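Local coordinates for pyridoxal 5'-phosphate synthase subunit PdxT (PDB 2YWD), which probably hydrolyses glutamine to glutamate and ammonia and passes the ammonia to its partner PdxS for the synthesis of pyridoxal 5'-phosphate, at residues S118-E126 against E149-L160; I85-Y94 against P98-R109. All coordinates share one frame; numbering follows the deposited sequence.

Contact 1. Residues S118-E126 against E149-L160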
loop_
_atom_site.group_PDB
_atom_site.type_symbol
_atom_site.label_atom_id
_atom_site.label_comp_id
_atom_site.label_asym_id
_atom_site.label_seq_id
_atom_site.Cartn_x
_atom_site.Cartn_y
_atom_site.Cartn_z
ATOM N N SER A 118 -14.231 -3.237 11.950
ATOM C CA SER A 118 -13.023 -2.569 12.421
ATOM C C SER A 118 -12.461 -3.270 13.655
ATOM O O SER A 118 -13.201 -3.586 14.590
ATOM C CB SER A 118 -13.324 -1.111 12.763
ATOM O OG SER A 118 -14.241 -1.026 13.839
ATOM N N PHE A 119 -11.154 -3.521 13.653
ATOM C CA PHE A 119 -10.501 -4.167 14.787
ATOM C C PHE A 119 -9.011 -3.848 14.807
ATOM O O PHE A 119 -8.459 -3.359 13.823
ATOM C CB PHE A 119 -10.724 -5.684 14.745
ATOM C CG PHE A 119 -10.198 -6.347 13.508
ATOM C CD1 PHE A 119 -8.897 -6.842 13.466
ATOM C CD2 PHE A 119 -11.002 -6.472 12.379
ATOM C CE1 PHE A 119 -8.403 -7.454 12.314
ATOM C CE2 PHE A 119 -10.518 -7.082 11.219
ATOM C CZ PHE A 119 -9.214 -7.574 11.187
ATOM N N GLU A 120 -8.365 -4.108 15.938
ATOM C CA GLU A 120 -6.938 -3.844 16.063
ATOM C C GLU A 120 -6.222 -5.067 16.624
ATOM O O GLU A 120 -6.749 -5.755 17.499
ATOM C CB GLU A 120 -6.696 -2.636 16.970
ATOM C CG GLU A 120 -7.448 -1.374 16.551
ATOM C CD GLU A 120 -8.916 -1.407 16.945
ATOM O OE1 GLU A 120 -9.198 -1.608 18.145
ATOM O OE2 GLU A 120 -9.788 -1.229 16.063
ATOM N N GLU A 121 -5.019 -5.326 16.121
ATOM C CA GLU A 121 -4.241 -6.479 16.553
ATOM C C GLU A 121 -2.753 -6.167 16.612
ATOM O O GLU A 121 -2.224 -5.473 15.743
ATOM C CB GLU A 121 -4.425 -7.644 15.572
ATOM C CG GLU A 121 -5.821 -8.222 15.480
ATOM C CD GLU A 121 -6.236 -8.948 16.743
ATOM O OE1 GLU A 121 -5.339 -9.430 17.470
ATOM O OE2 GLU A 121 -7.455 -9.052 16.998
ATOM N N ASP A 122 -2.071 -6.687 17.627
ATOM C CA ASP A 122 -0.630 -6.484 17.703
ATOM C C ASP A 122 -0.028 -7.508 16.756
ATOM O O ASP A 122 -0.354 -8.691 16.826
ATOM C CB ASP A 122 -0.125 -6.693 19.126
ATOM C CG ASP A 122 -0.478 -5.535 20.030
ATOM O OD1 ASP A 122 -0.161 -4.380 19.657
ATOM O OD2 ASP A 122 -1.072 -5.773 21.103
ATOM N N LEU A 123 0.840 -7.053 15.860
ATOM C CA LEU A 123 1.441 -7.944 14.878
ATOM C C LEU A 123 2.954 -8.063 15.002
ATOM O O LEU A 123 3.632 -7.136 15.441
ATOM C CB LEU A 123 1.105 -7.454 13.466
ATOM C CG LEU A 123 -0.344 -7.059 13.170
ATOM C CD1 LEU A 123 -0.397 -6.295 11.859
ATOM C CD2 LEU A 123 -1.228 -8.296 13.116
ATOM N N GLU A 124 3.475 -9.219 14.608
ATOM C CA GLU A 124 4.909 -9.450 14.627
ATOM C C GLU A 124 5.408 -9.276 13.203
ATOM O O GLU A 124 5.072 -10.063 12.320
ATOM C CB GLU A 124 5.224 -10.856 15.133
ATOM C CG GLU A 124 5.212 -10.958 16.643
ATOM C CD GLU A 124 6.147 -9.947 17.282
ATOM O OE1 GLU A 124 7.352 -9.951 16.938
ATOM O OE2 GLU A 124 5.679 -9.148 18.120
ATOM N N VAL A 125 6.194 -8.225 12.985
ATOM C CA VAL A 125 6.735 -7.926 11.666
ATOM C C VAL A 125 8.192 -8.359 11.575
ATOM O O VAL A 125 9.021 -7.964 12.394
ATOM C CB VAL A 125 6.633 -6.418 11.362
ATOM C CG1 VAL A 125 7.198 -6.122 9.985
ATOM C CG2 VAL A 125 5.183 -5.972 11.453
ATOM N N GLU A 126 8.497 -9.178 10.576
ATOM C CA GLU A 126 9.853 -9.673 10.390
ATOM C C GLU A 126 10.850 -8.528 10.247
ATOM O O GLU A 126 10.671 -7.630 9.422
ATOM C CB GLU A 126 9.920 -10.575 9.155
ATOM C CG GLU A 126 11.307 -11.135 8.874
ATOM C CD GLU A 126 11.360 -11.949 7.595
ATOM O OE1 GLU A 126 10.976 -11.413 6.533
ATOM O OE2 GLU A 126 11.787 -13.122 7.650
ATOM N N GLU A 149 7.040 -12.346 -0.425
ATOM C CA GLU A 149 7.461 -12.618 0.940
ATOM C C GLU A 149 6.424 -12.136 1.957
ATOM O O GLU A 149 5.889 -11.036 1.834
ATOM C CB GLU A 149 8.812 -11.937 1.191
ATOM C CG GLU A 149 9.314 -12.002 2.619
ATOM C CD GLU A 149 10.728 -11.462 2.754
ATOM O OE1 GLU A 149 11.016 -10.391 2.173
ATOM O OE2 GLU A 149 11.549 -12.105 3.446
ATOM N N VAL A 150 6.130 -12.969 2.951
ATOM C CA VAL A 150 5.174 -12.592 3.990
ATOM C C VAL A 150 5.962 -12.042 5.170
ATOM O O VAL A 150 6.727 -12.769 5.803
ATOM C CB VAL A 150 4.333 -13.803 4.461
ATOM C CG1 VAL A 150 3.394 -13.379 5.586
ATOM C CG2 VAL A 150 3.535 -14.365 3.295
ATOM N N LEU A 151 5.781 -10.758 5.461
ATOM C CA LEU A 151 6.498 -10.113 6.558
ATOM C C LEU A 151 5.724 -10.103 7.873
ATOM O O LEU A 151 6.306 -9.883 8.935
ATOM C CB LEU A 151 6.856 -8.678 6.168
ATOM C CG LEU A 151 7.738 -8.536 4.926
ATOM C CD1 LEU A 151 7.914 -7.060 4.590
ATOM C CD2 LEU A 151 9.088 -9.194 5.181
ATOM N N ALA A 152 4.415 -10.335 7.804
ATOM C CA ALA A 152 3.588 -10.348 9.004
ATOM C C ALA A 152 2.275 -11.079 8.770
ATOM O O ALA A 152 1.714 -11.040 7.671
ATOM C CB ALA A 152 3.310 -8.915 9.471
ATOM N N ARG A 153 1.790 -11.740 9.815
ATOM C CA ARG A 153 0.540 -12.487 9.745
ATOM C C ARG A 153 -0.339 -12.223 10.956
ATOM O O ARG A 153 0.154 -11.889 12.033
ATOM C CB ARG A 153 0.814 -13.998 9.712
ATOM C CG ARG A 153 1.647 -14.499 8.551
ATOM C CD ARG A 153 2.068 -15.954 8.789
ATOM N NE ARG A 153 2.990 -16.435 7.761
ATOM C CZ ARG A 153 2.626 -17.055 6.644
ATOM N NH1 ARG A 153 1.342 -17.289 6.385
ATOM N NH2 ARG A 153 3.555 -17.437 5.776
ATOM N N LEU A 154 -1.646 -12.365 10.766
ATOM C CA LEU A 154 -2.593 -12.252 11.867
ATOM C C LEU A 154 -2.942 -13.725 11.999
ATOM O O LEU A 154 -3.710 -14.254 11.205
ATOM C CB LEU A 154 -3.829 -11.447 11.467
ATOM C CG LEU A 154 -4.938 -11.454 12.522
ATOM C CD1 LEU A 154 -4.361 -11.118 13.895
ATOM C CD2 LEU A 154 -6.013 -10.453 12.128
ATOM N N GLY A 155 -2.360 -14.387 12.993
ATOM C CA GLY A 155 -2.576 -15.813 13.134
ATOM C C GLY A 155 -1.680 -16.395 12.054
ATOM O O GLY A 155 -0.460 -16.263 12.125
ATOM N N ASP A 156 -2.273 -17.013 11.040
ATOM C CA ASP A 156 -1.490 -17.567 9.941
ATOM C C ASP A 156 -1.787 -16.786 8.659
ATOM O O ASP A 156 -1.184 -17.031 7.615
ATOM C CB ASP A 156 -1.828 -19.049 9.739
ATOM C CG ASP A 156 -1.552 -19.878 10.978
ATOM O OD1 ASP A 156 -0.419 -19.808 11.500
ATOM O OD2 ASP A 156 -2.465 -20.597 11.432
ATOM N N LEU A 157 -2.715 -15.834 8.747
ATOM C CA LEU A 157 -3.103 -15.039 7.584
ATOM C C LEU A 157 -2.145 -13.889 7.284
ATOM O O LEU A 157 -1.905 -13.033 8.130
ATOM C CB LEU A 157 -4.518 -14.477 7.777
ATOM C CG LEU A 157 -5.089 -13.624 6.641
ATOM C CD1 LEU A 157 -5.266 -14.473 5.374
ATOM C CD2 LEU A 157 -6.427 -13.034 7.080
ATOM N N PRO A 158 -1.582 -13.862 6.067
ATOM C CA PRO A 158 -0.654 -12.801 5.666
ATOM C C PRO A 158 -1.362 -11.446 5.676
ATOM O O PRO A 158 -2.462 -11.327 5.136
ATOM C CB PRO A 158 -0.258 -13.205 4.246
ATOM C CG PRO A 158 -0.380 -14.693 4.267
ATOM C CD PRO A 158 -1.676 -14.893 5.015
ATOM N N VAL A 159 -0.739 -10.442 6.290
ATOM C CA VAL A 159 -1.312 -9.096 6.341
ATOM C C VAL A 159 -0.321 -8.028 5.879
ATOM O O VAL A 159 -0.699 -6.881 5.653
ATOM C CB VAL A 159 -1.830 -8.741 7.754
ATOM C CG1 VAL A 159 -2.988 -9.668 8.118
ATOM C CG2 VAL A 159 -0.712 -8.846 8.774
ATOM N N LEU A 160 0.947 -8.407 5.759
ATOM C CA LEU A 160 1.991 -7.501 5.271
ATOM C C LEU A 160 2.853 -8.346 4.345
ATOM O O LEU A 160 3.445 -9.335 4.776
ATOM C CB LEU A 160 2.852 -6.945 6.410
ATOM C CG LEU A 160 3.978 -6.005 5.936
ATOM C CD1 LEU A 160 3.365 -4.772 5.274
ATOM C CD2 LEU A 160 4.857 -5.583 7.110
HETATM O O HOH W 1 3.508 -12.228 11.990
HETATM O O HOH W 2 1.705 -11.376 14.290
#
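Glu126 N donates to Leu151 O at 2.8 Å, a nearly straight bond (172° at the hydrogen) that lies in the carbonyl plane and is the one direct hydrogen bond between 118-126 and 149-160. The same oxygen also receives a CA-H...O contact from Val125. Further along, the two antiparallel strands part, and water takes over the pairing: one molecule accepts from Arg153 N and donates to Glu124 O at 2.7 Å, while a second accepts from Glu124 N and donates to Arg153 O. Apolar side chains fill in beneath. Val125 straddles its neighbours, with CG1 3.7 Å from Leu160 CD2, the two side chains crossing at about a right angle, and CG2 against Ala152 CB. Leu123 and Val159 meet tip to tip, CD1 to CG2 at 4.0 Å. Leu154, its CG anti to the backbone N (chi1 172°), sets CD1 3.6 Å from Glu121 CG, while CD2 meets Phe119 CE1 from the opposite direction at 3.8 Å. Beside the Glu126-Leu151 bond the carboxylates of Glu126 and Glu149 come near each other, OE1 to OE2 at 3.2 Å, a pairing that probably costs some electrostatic energy. Strand 118-125 pairs with strand 129-136, where Phe135 stacks on Phe119; strand 149-154 turns back into strand 157-163, so the contact lays the two-stranded 118-125/129-136 sheet against the margin of the central sheet.

Contact 2. Residues I85-Y94 against P98-R109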
loop_
_atom_site.group_PDB
_atom_site.type_symbol
_atom_site.label_atom_id
_atom_site.label_comp_id
_atom_site.label_asym_id
_atom_site.label_seq_id
_atom_site.Cartn_x
_atom_site.Cartn_y
_atom_site.Cartn_z
ATOM N N ILE A 85 -5.018 -3.172 -2.481
ATOM C CA ILE A 85 -5.954 -3.674 -3.478
ATOM C C ILE A 85 -5.518 -3.203 -4.870
ATOM O O ILE A 85 -5.509 -3.978 -5.827
ATOM C CB ILE A 85 -7.381 -3.166 -3.178
ATOM C CG1 ILE A 85 -7.883 -3.786 -1.869
ATOM C CG2 ILE A 85 -8.317 -3.519 -4.325
ATOM C CD1 ILE A 85 -9.113 -3.091 -1.293
ATOM N N TRP A 86 -5.151 -1.927 -4.966
ATOM C CA TRP A 86 -4.708 -1.329 -6.229
ATOM C C TRP A 86 -3.489 -2.051 -6.801
ATOM O O TRP A 86 -3.351 -2.188 -8.018
ATOM C CB TRP A 86 -4.360 0.147 -6.007
ATOM C CG TRP A 86 -4.075 0.906 -7.261
ATOM C CD1 TRP A 86 -4.967 1.224 -8.249
ATOM C CD2 TRP A 86 -2.817 1.470 -7.658
ATOM N NE1 TRP A 86 -4.342 1.955 -9.233
ATOM C CE2 TRP A 86 -3.022 2.120 -8.895
ATOM C CE3 TRP A 86 -1.536 1.490 -7.086
ATOM C CZ2 TRP A 86 -1.992 2.786 -9.574
ATOM C CZ3 TRP A 86 -0.510 2.152 -7.764
ATOM C CH2 TRP A 86 -0.747 2.791 -8.996
ATOM N N LEU A 87 -2.606 -2.511 -5.920
ATOM C CA LEU A 87 -1.392 -3.207 -6.343
ATOM C C LEU A 87 -1.621 -4.645 -6.818
ATOM O O LEU A 87 -0.875 -5.152 -7.655
ATOM C CB LEU A 87 -0.373 -3.225 -5.194
ATOM C CG LEU A 87 0.224 -1.894 -4.726
ATOM C CD1 LEU A 87 0.965 -2.092 -3.402
ATOM C CD2 LEU A 87 1.166 -1.359 -5.791
ATOM N N ALA A 88 -2.654 -5.290 -6.288
ATOM C CA ALA A 88 -2.959 -6.684 -6.612
ATOM C C ALA A 88 -3.242 -6.999 -8.077
ATOM O O ALA A 88 -4.006 -6.305 -8.747
ATOM C CB ALA A 88 -4.125 -7.165 -5.757
ATOM N N LYS A 89 -2.626 -8.070 -8.562
ATOM C CA LYS A 89 -2.823 -8.499 -9.938
ATOM C C LYS A 89 -4.261 -8.973 -10.122
ATOM O O LYS A 89 -4.854 -8.790 -11.187
ATOM C CB LYS A 89 -1.853 -9.632 -10.287
ATOM C CG LYS A 89 -2.007 -10.143 -11.714
ATOM C CD LYS A 89 -0.790 -10.928 -12.161
ATOM C CE LYS A 89 0.441 -10.036 -12.239
ATOM N NZ LYS A 89 0.294 -8.946 -13.246
ATOM N N GLU A 90 -4.823 -9.575 -9.075
ATOM C CA GLU A 90 -6.197 -10.063 -9.135
ATOM C C GLU A 90 -7.008 -9.638 -7.918
ATOM O O GLU A 90 -6.562 -9.779 -6.777
ATOM C CB GLU A 90 -6.233 -11.596 -9.218
ATOM C CG GLU A 90 -5.587 -12.217 -10.458
ATOM C CD GLU A 90 -6.251 -11.788 -11.756
ATOM O OE1 GLU A 90 -7.460 -11.472 -11.738
ATOM O OE2 GLU A 90 -5.563 -11.782 -12.801
ATOM N N ILE A 91 -8.200 -9.114 -8.174
ATOM C CA ILE A 91 -9.107 -8.711 -7.110
ATOM C C ILE A 91 -10.280 -9.673 -7.226
ATOM O O ILE A 91 -11.012 -9.653 -8.217
ATOM C CB ILE A 91 -9.605 -7.267 -7.297
ATOM C CG1 ILE A 91 -8.418 -6.300 -7.238
ATOM C CG2 ILE A 91 -10.625 -6.923 -6.213
ATOM C CD1 ILE A 91 -8.793 -4.848 -7.481
ATOM N N VAL A 92 -10.440 -10.526 -6.219
ATOM C CA VAL A 92 -11.507 -11.521 -6.214
ATOM C C VAL A 92 -12.898 -10.925 -6.422
ATOM O O VAL A 92 -13.336 -10.066 -5.656
ATOM C CB VAL A 92 -11.505 -12.317 -4.891
ATOM C CG1 VAL A 92 -12.562 -13.420 -4.943
ATOM C CG2 VAL A 92 -10.125 -12.904 -4.641
ATOM N N GLY A 93 -13.585 -11.386 -7.465
ATOM C CA GLY A 93 -14.928 -10.904 -7.744
ATOM C C GLY A 93 -15.028 -9.640 -8.583
ATOM O O GLY A 93 -16.123 -9.273 -9.012
ATOM N N TYR A 94 -13.897 -8.976 -8.816
ATOM C CA TYR A 94 -13.858 -7.739 -9.601
ATOM C C TYR A 94 -12.678 -7.790 -10.570
ATOM O O TYR A 94 -11.763 -6.965 -10.501
ATOM C CB TYR A 94 -13.703 -6.535 -8.668
ATOM C CG TYR A 94 -14.841 -6.382 -7.693
ATOM C CD1 TYR A 94 -16.024 -5.743 -8.065
ATOM C CD2 TYR A 94 -14.756 -6.916 -6.408
ATOM C CE1 TYR A 94 -17.097 -5.640 -7.179
ATOM C CE2 TYR A 94 -15.818 -6.823 -5.518
ATOM C CZ TYR A 94 -16.985 -6.184 -5.908
ATOM O OH TYR A 94 -18.029 -6.083 -5.022
ATOM N N PRO A 98 -10.210 -1.278 -12.221
ATOM C CA PRO A 98 -8.990 -0.549 -12.586
ATOM C C PRO A 98 -7.955 -0.677 -11.472
ATOM O O PRO A 98 -8.260 -0.412 -10.310
ATOM C CB PRO A 98 -9.481 0.887 -12.748
ATOM C CG PRO A 98 -10.902 0.708 -13.209
ATOM C CD PRO A 98 -11.395 -0.405 -12.318
ATOM N N ARG A 99 -6.739 -1.087 -11.825
ATOM C CA ARG A 99 -5.680 -1.255 -10.834
ATOM C C ARG A 99 -4.323 -1.387 -11.505
ATOM O O ARG A 99 -4.247 -1.587 -12.718
ATOM C CB ARG A 99 -5.950 -2.508 -10.004
ATOM C CG ARG A 99 -5.981 -3.785 -10.833
ATOM C CD ARG A 99 -6.373 -4.975 -9.975
ATOM N NE ARG A 99 -6.370 -6.233 -10.717
ATOM C CZ ARG A 99 -7.323 -6.614 -11.561
ATOM N NH1 ARG A 99 -8.374 -5.833 -11.782
ATOM N NH2 ARG A 99 -7.230 -7.787 -12.180
ATOM N N LEU A 100 -3.256 -1.273 -10.714
ATOM C CA LEU A 100 -1.896 -1.401 -11.234
ATOM C C LEU A 100 -1.619 -2.876 -11.523
ATOM O O LEU A 100 -1.153 -3.225 -12.607
ATOM C CB LEU A 100 -0.871 -0.869 -10.223
ATOM C CG LEU A 100 0.598 -1.028 -10.634
ATOM C CD1 LEU A 100 0.850 -0.306 -11.959
ATOM C CD2 LEU A 100 1.498 -0.466 -9.540
ATOM N N GLY A 101 -1.895 -3.726 -10.536
ATOM C CA GLY A 101 -1.720 -5.158 -10.699
ATOM C C GLY A 101 -0.316 -5.719 -10.819
ATOM O O GLY A 101 -0.122 -6.749 -11.462
ATOM N N VAL A 102 0.665 -5.073 -10.197
ATOM C CA VAL A 102 2.041 -5.554 -10.274
ATOM C C VAL A 102 2.342 -6.620 -9.217
ATOM O O VAL A 102 3.190 -7.489 -9.422
ATOM C CB VAL A 102 3.049 -4.382 -10.117
ATOM C CG1 VAL A 102 2.909 -3.745 -8.745
ATOM C CG2 VAL A 102 4.469 -4.882 -10.334
ATOM N N LEU A 103 1.641 -6.556 -8.089
ATOM C CA LEU A 103 1.850 -7.517 -7.010
ATOM C C LEU A 103 1.187 -8.860 -7.321
ATOM O O LEU A 103 -0.016 -8.922 -7.577
ATOM C CB LEU A 103 1.287 -6.954 -5.702
ATOM C CG LEU A 103 1.362 -7.852 -4.467
ATOM C CD1 LEU A 103 2.816 -8.065 -4.080
ATOM C CD2 LEU A 103 0.588 -7.211 -3.321
ATOM N N GLU A 104 1.976 -9.933 -7.304
ATOM C CA GLU A 104 1.451 -11.269 -7.574
ATOM C C GLU A 104 0.633 -11.745 -6.387
ATOM O O GLU A 104 1.123 -12.486 -5.537
ATOM C CB GLU A 104 2.590 -12.260 -7.829
ATOM C CG GLU A 104 3.327 -12.062 -9.143
ATOM C CD GLU A 104 2.431 -12.235 -10.357
ATOM O OE1 GLU A 104 1.540 -13.111 -10.330
ATOM O OE2 GLU A 104 2.634 -11.503 -11.347
ATOM N N ALA A 105 -0.620 -11.316 -6.331
ATOM C CA ALA A 105 -1.488 -11.700 -5.235
ATOM C C ALA A 105 -2.954 -11.621 -5.625
ATOM O O ALA A 105 -3.324 -10.885 -6.535
ATOM C CB ALA A 105 -1.226 -10.799 -4.035
ATOM N N TRP A 106 -3.772 -12.408 -4.934
ATOM C CA TRP A 106 -5.216 -12.430 -5.131
ATOM C C TRP A 106 -5.757 -11.781 -3.868
ATOM O O TRP A 106 -5.552 -12.301 -2.772
ATOM C CB TRP A 106 -5.730 -13.869 -5.210
ATOM C CG TRP A 106 -5.592 -14.512 -6.554
ATOM C CD1 TRP A 106 -4.536 -14.413 -7.412
ATOM C CD2 TRP A 106 -6.534 -15.393 -7.176
ATOM N NE1 TRP A 106 -4.761 -15.180 -8.533
ATOM C CE2 TRP A 106 -5.980 -15.792 -8.412
ATOM C CE3 TRP A 106 -7.792 -15.887 -6.805
ATOM C CZ2 TRP A 106 -6.642 -16.664 -9.283
ATOM C CZ3 TRP A 106 -8.452 -16.756 -7.671
ATOM C CH2 TRP A 106 -7.873 -17.134 -8.897
ATOM N N VAL A 107 -6.432 -10.647 -4.012
ATOM C CA VAL A 107 -6.975 -9.952 -2.854
ATOM C C VAL A 107 -8.486 -9.829 -2.922
ATOM O O VAL A 107 -9.045 -9.483 -3.963
ATOM C CB VAL A 107 -6.390 -8.528 -2.728
ATOM C CG1 VAL A 107 -7.061 -7.789 -1.576
ATOM C CG2 VAL A 107 -4.885 -8.599 -2.506
ATOM N N GLU A 108 -9.149 -10.111 -1.805
ATOM C CA GLU A 108 -10.598 -9.985 -1.754
ATOM C C GLU A 108 -10.920 -8.796 -0.853
ATOM O O GLU A 108 -10.465 -8.724 0.291
ATOM C CB GLU A 108 -11.247 -11.254 -1.198
ATOM C CG GLU A 108 -12.752 -11.293 -1.438
ATOM C CD GLU A 108 -13.429 -12.493 -0.811
ATOM O OE1 GLU A 108 -12.724 -13.463 -0.452
ATOM O OE2 GLU A 108 -14.674 -12.464 -0.686
ATOM N N ARG A 109 -11.693 -7.858 -1.383
ATOM C CA ARG A 109 -12.069 -6.660 -0.644
ATOM C C ARG A 109 -12.945 -6.962 0.573
ATOM O O ARG A 109 -13.779 -7.868 0.531
ATOM C CB ARG A 109 -12.801 -5.695 -1.587
ATOM C CG ARG A 109 -11.890 -5.021 -2.615
ATOM C CD ARG A 109 -12.693 -4.454 -3.784
ATOM N NE ARG A 109 -13.920 -3.811 -3.324
ATOM C CZ ARG A 109 -14.889 -3.379 -4.123
ATOM N NH1 ARG A 109 -14.783 -3.508 -5.439
ATOM N NH2 ARG A 109 -15.985 -2.847 -3.600
HETATM O O HOH W 3 -13.127 -8.343 -3.670
#
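Lys89 O is gripped by the guanidinium of Arg99: NH2 donates at 2.8 Å with the oxygen in the guanidinium plane, and NE adds a weak bond. Arg99 NH1 turns to Gln97 O and Pro95 O, so this one side chain ties the connecting loop to the bend at Lys89. The ammonium of Lys89 returns the link, NZ meeting Gly101 O at 2.9 Å nearly along the C=O axis. Trp86 O, near the helix end, accepts from both Leu100 N (2.8 Å) and Gly101 N. The strands pair in parallel on both sides of a beta bulge that shifts the register between Ala88 and Glu90; beyond it Val107 N donates to Glu90 O at 2.9 Å and Val92 N to Val107 O. Arg109, a predicted glutamine-binding residue, lays its guanidinium on the Tyr94 ring, planes 23° apart, in a cation-pi stack with CZ 4.1 Å from the ring centroid; its NH1 also hydrogen-bonds Gln97 OE1. Leu100 CB sits over the six-membered ring of Trp86, 3.7 Å from its centroid, and CD2 reaches CZ3; an alanine in place of this tryptophan would probably leave Leu100 without the face it packs on and open a gap beside the loop. Ala88 CB packs on Val107 CG2 at 3.6 Å. Strand 103-108 lies between strands 90-91 and 140-144, while Leu87 and Leu100 reach Leu77 of central strand 76-80 and Arg109 touches helix 50-59.

The two contacts follow one another along the chain, strand 103-108 of contact 2 leading on to strand 118-125 of contact 1. The centres of the two contacts lie about 19 Å apart and their nearest atoms about 7 Å, without touching. Contact 2 reaches into the predicted glutaminase site of this class I amidotransferase, whose Cys81, His172 and Glu174 are the predicted nucleophile and charge-relay residues; contact 1 stays at a distance from it. In contact 2 the side chain of Ile85 is about 6 Å from that of Cys81 and about 4 Å from that of Ser50, which like Arg109 is predicted to bind glutamine. In contact 1 the side chain of Phe119 is about 8 Å from that of Ile136, another predicted glutamine-binding residue, and about 10 Å from that of His172.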